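Local coordinates for citryl-CoA lyase (Hydrogenobacter thermophilus, PDB 6HXP) that cleaves citryl-CoA into acetyl-CoA and oxaloacetate, and belongs to the citrate synthase family, at the interface of chains A and B. Numbering follows the deposited sequence. Chains: chain A/B, Citryl-CoA lyase.

Contact 1: the interface of chains A and B. Residues chain A 19, 24, 27-28; chain B 59-60, 62-63.
The side chains of A:Leu24 and B:Val59 run antiparallel, flank to flank, and this pair forms the middle of a largely hydrocarbon patch between the two chains. The isobutyl fork of A:Leu24 is laid over the C-terminal end of helix 48-60 of chain B. Its CD1 methyl lies 3.4 Å from the backbone O of B:Val59. The other methyl, CD2, packs against the next carbonyl, 3.5 Å from the O of B:Ser60. One side chain thus covers two successive carbonyl oxygens. In B:Val59, CG1 is anti to the backbone N (chi1 172°) and carries the contact. This methyl sits among A:Leu24 CD1, A:Leu27 CB and A:Val28 CG2, at 4.0 Å from each of the three atoms.

Beyond it, the fork of A:Val28 straddles the hydroxyl of B:Ser60. Both valine methyls touch this oxygen, so it meets a hydrocarbon surface on this side. On the other flank, A:Ile19 reaches across from strand 16-19. Its CD1 tip touches the CG2 branch of B:Ile62 at 4.1 Å. That same CG2 also nears A:Leu24 CD1, which ties the two halves of the patch together. A:Ile19 meets B:Asp63 at a slant. The aspartate offers its methylene here rather than its carboxylate: B:Asp63 CB lies 3.9 Å from A:Ile19 CD1.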
loop_
_atom_site.group_PDB
_atom_site.type_symbol
_atom_site.label_atom_id
_atom_site.label_comp_id
_atom_site.label_asym_id
_atom_site.label_seq_id
_atom_site.Cartn_x
_atom_site.Cartn_y
_atom_site.Cartn_z
ATOM N N ILE A 19 -16.212 19.513 10.966
ATOM C CA ILE A 19 -16.332 18.785 9.713
ATOM C C ILE A 19 -17.272 19.583 8.811
ATOM O O ILE A 19 -18.459 19.659 9.135
ATOM C CB ILE A 19 -16.920 17.366 9.937
ATOM C CG1 ILE A 19 -16.094 16.545 10.935
ATOM C CG2 ILE A 19 -17.071 16.627 8.592
ATOM C CD1 ILE A 19 -14.750 16.188 10.551
ATOM N N LEU A 24 -17.834 18.541 15.234
ATOM C CA LEU A 24 -17.880 17.070 15.234
ATOM C C LEU A 24 -18.574 16.534 16.482
ATOM O O LEU A 24 -19.386 15.617 16.354
ATOM C CB LEU A 24 -16.483 16.503 15.076
ATOM C CG LEU A 24 -16.435 14.936 15.007
ATOM C CD1 LEU A 24 -17.396 14.380 13.984
ATOM C CD2 LEU A 24 -15.037 14.481 14.680
ATOM N N LEU A 27 -22.184 16.300 15.947
ATOM C CA LEU A 27 -22.603 15.261 15.015
ATOM C C LEU A 27 -22.648 13.926 15.727
ATOM O O LEU A 27 -23.551 13.116 15.464
ATOM C CB LEU A 27 -21.616 15.170 13.868
ATOM C CG LEU A 27 -21.383 16.446 13.006
ATOM C CD1 LEU A 27 -20.424 16.162 11.882
ATOM C CD2 LEU A 27 -22.677 16.985 12.489
ATOM N N VAL A 28 -21.692 13.689 16.631
ATOM C CA VAL A 28 -21.611 12.417 17.372
ATOM C C VAL A 28 -22.892 12.272 18.196
ATOM O O VAL A 28 -23.204 13.145 19.003
ATOM C CB VAL A 28 -20.365 12.397 18.273
ATOM C CG1 VAL A 28 -20.342 11.162 19.196
ATOM C CG2 VAL A 28 -19.069 12.433 17.427
ATOM N N VAL B 59 -18.643 7.908 13.872
ATOM C CA VAL B 59 -18.675 9.333 13.553
ATOM C C VAL B 59 -17.571 10.062 14.270
ATOM O O VAL B 59 -16.974 10.995 13.697
ATOM C CB VAL B 59 -20.071 9.932 13.858
ATOM C CG1 VAL B 59 -20.073 11.451 13.711
ATOM C CG2 VAL B 59 -21.115 9.328 12.926
ATOM N N SER B 60 -17.265 9.638 15.523
ATOM C CA SER B 60 -16.249 10.301 16.351
ATOM C C SER B 60 -14.885 10.406 15.706
ATOM O O SER B 60 -14.151 11.332 16.001
ATOM C CB SER B 60 -16.077 9.558 17.664
ATOM O OG SER B 60 -17.208 9.760 18.512
ATOM N N ILE B 62 -14.342 10.322 12.160
ATOM C CA ILE B 62 -14.493 10.372 10.706
ATOM C C ILE B 62 -13.399 11.144 9.986
ATOM O O ILE B 62 -13.019 10.766 8.866
ATOM C CB ILE B 62 -15.898 10.843 10.325
ATOM C CG1 ILE B 62 -16.157 10.490 8.862
ATOM C CG2 ILE B 62 -16.134 12.323 10.607
ATOM C CD1 ILE B 62 -17.602 10.572 8.489
ATOM N N ASP B 63 -12.847 12.185 10.622
ATOM C CA ASP B 63 -11.723 12.901 10.013
ATOM C C ASP B 63 -11.014 13.720 11.074
ATOM O O ASP B 63 -11.598 14.066 12.094
ATOM C CB ASP B 63 -12.149 13.840 8.848
ATOM C CG ASP B 63 -10.975 14.215 7.955
ATOM O OD1 ASP B 63 -10.292 13.296 7.449
ATOM O OD2 ASP B 63 -10.674 15.448 7.842
#

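Contact 2: the interface of chains A and B. Residues chain A 84-85, 88, 219; chain B 92, 205, 208, 211.
The amide of A:Asn85 meets the backbone carbonyl of B:Val92 in the amide plane, not over a face. A hydrogen bond runs from the side-chain ND2 of A:Asn85 to the O of B:Val92, at 3.0 Å. It is nearly straight, with 164° at the hydrogen. The acceptor stays only 8° out of the amide plane. Seen from the carbonyl, the donor is tilted modestly from the plane of the B:Val92 carbonyl, and the approach is bent away from the C=O direction. A:Asn85 has CG between its backbone N and carbonyl carbon (chi1 66°), which turns the amide towards chain B. The bond should limit rotation of the amide.

Other contacts surround this bond. The CG1 methyl of B:Val92 rests 3.4 Å from the backbone O of A:Asn85. At the base of the asparagine, the CD1 methyl of B:Ile211 abuts A:Asn85 CA at 3.7 Å.

B:Ile211 is the main apolar wedge. Its extended CG1-CD1 arm passes at a slant to A:Leu84, and CD1 presses on the leucine CD2 at 3.5 Å, a tight contact. Its other branch, CG2, meets A:Val88 CG1 more loosely, at 4.1 Å. B:Gly208 has no side chain, and its bare CA lies 3.8 Å from A:Val219 CG1. The same valine methyl touches B:Leu205 CD1 at 3.7 Å, with the two side chains about at right angles.

The site lies among helices in the middle of the subunit interface. The start of helix 84-93 of chain A faces the end of the same helix in chain B, and helix 206-228 contributes from both chains.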
loop_
_atom_site.group_PDB
_atom_site.type_symbol
_atom_site.label_atom_id
_atom_site.label_comp_id
_atom_site.label_asym_id
_atom_site.label_seq_id
_atom_site.Cartn_x
_atom_site.Cartn_y
_atom_site.Cartn_z
ATOM N N LEU A 84 -3.216 -5.195 11.187
ATOM C CA LEU A 84 -4.486 -5.159 10.490
ATOM C C LEU A 84 -4.616 -4.017 9.477
ATOM O O LEU A 84 -5.157 -4.229 8.386
ATOM C CB LEU A 84 -5.598 -5.148 11.531
ATOM C CG LEU A 84 -7.010 -5.247 10.988
ATOM C CD1 LEU A 84 -7.849 -6.153 11.834
ATOM C CD2 LEU A 84 -7.639 -3.874 10.835
ATOM N N ASN A 85 -4.087 -2.813 9.773
ATOM C CA ASN A 85 -4.191 -1.741 8.788
ATOM C C ASN A 85 -3.482 -2.047 7.493
ATOM O O ASN A 85 -3.900 -1.607 6.427
ATOM C CB ASN A 85 -3.686 -0.424 9.318
ATOM C CG ASN A 85 -2.222 -0.394 9.607
ATOM O OD1 ASN A 85 -1.728 -1.242 10.419
ATOM N ND2 ASN A 85 -1.464 0.503 8.962
ATOM N N VAL A 88 -5.591 -4.438 5.401
ATOM C CA VAL A 88 -6.741 -3.766 4.814
ATOM C C VAL A 88 -6.321 -2.875 3.664
ATOM O O VAL A 88 -6.946 -2.841 2.604
ATOM C CB VAL A 88 -7.495 -2.964 5.890
ATOM C CG1 VAL A 88 -8.571 -2.063 5.269
ATOM C CG2 VAL A 88 -8.115 -3.911 6.919
ATOM N N VAL A 219 -11.750 -5.447 6.780
ATOM C CA VAL A 219 -11.348 -5.574 8.179
ATOM C C VAL A 219 -11.715 -6.944 8.707
ATOM O O VAL A 219 -10.907 -7.605 9.386
ATOM C CB VAL A 219 -12.020 -4.458 9.022
ATOM C CG1 VAL A 219 -11.847 -4.744 10.513
ATOM C CG2 VAL A 219 -11.433 -3.075 8.685
ATOM N N VAL B 92 -4.317 4.611 4.914
ATOM C CA VAL B 92 -4.554 3.490 5.818
ATOM C C VAL B 92 -3.250 2.882 6.301
ATOM O O VAL B 92 -3.121 2.485 7.464
ATOM C CB VAL B 92 -5.498 2.455 5.170
ATOM C CG1 VAL B 92 -5.687 1.218 6.063
ATOM C CG2 VAL B 92 -6.860 3.106 4.859
ATOM N N LEU B 205 -9.120 -6.342 17.314
ATOM C CA LEU B 205 -9.913 -5.649 16.306
ATOM C C LEU B 205 -9.875 -4.102 16.484
ATOM O O LEU B 205 -10.413 -3.349 15.676
ATOM C CB LEU B 205 -11.358 -6.143 16.425
ATOM C CG LEU B 205 -12.294 -5.767 15.358
ATOM C CD1 LEU B 205 -11.814 -6.197 13.897
ATOM C CD2 LEU B 205 -13.646 -6.478 15.609
ATOM N N GLY B 208 -9.444 -1.749 13.670
ATOM C CA GLY B 208 -10.509 -1.858 12.679
ATOM C C GLY B 208 -11.549 -0.791 12.780
ATOM O O GLY B 208 -12.040 -0.291 11.765
ATOM N N ILE B 211 -10.050 2.409 11.389
ATOM C CA ILE B 211 -9.955 2.384 9.937
ATOM C C ILE B 211 -11.289 2.610 9.289
ATOM O O ILE B 211 -11.436 3.401 8.354
ATOM C CB ILE B 211 -9.363 1.028 9.496
ATOM C CG1 ILE B 211 -7.890 0.885 9.943
ATOM C CG2 ILE B 211 -9.471 0.877 7.949
ATOM C CD1 ILE B 211 -7.420 -0.485 9.991
#

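The C-alpha centres of contact 1 and contact 2 are about 19 Å apart in one two-fold symmetric interface. The two share no residue and no helix or strand. Contact 1 joins strand 16-19 and helix 24-27 of chain A, with A:Val28 just after the helix, to the end of helix 48-60 of chain B and the loop that follows it. Contact 2 joins helices that both subunits supply. Each contact has a twin with the chains exchanged, so the subunits are held at several separate points. Citrate synthases are built on a two-fold dimer, so this is probably the corresponding dimer interface within the deposited tetramer.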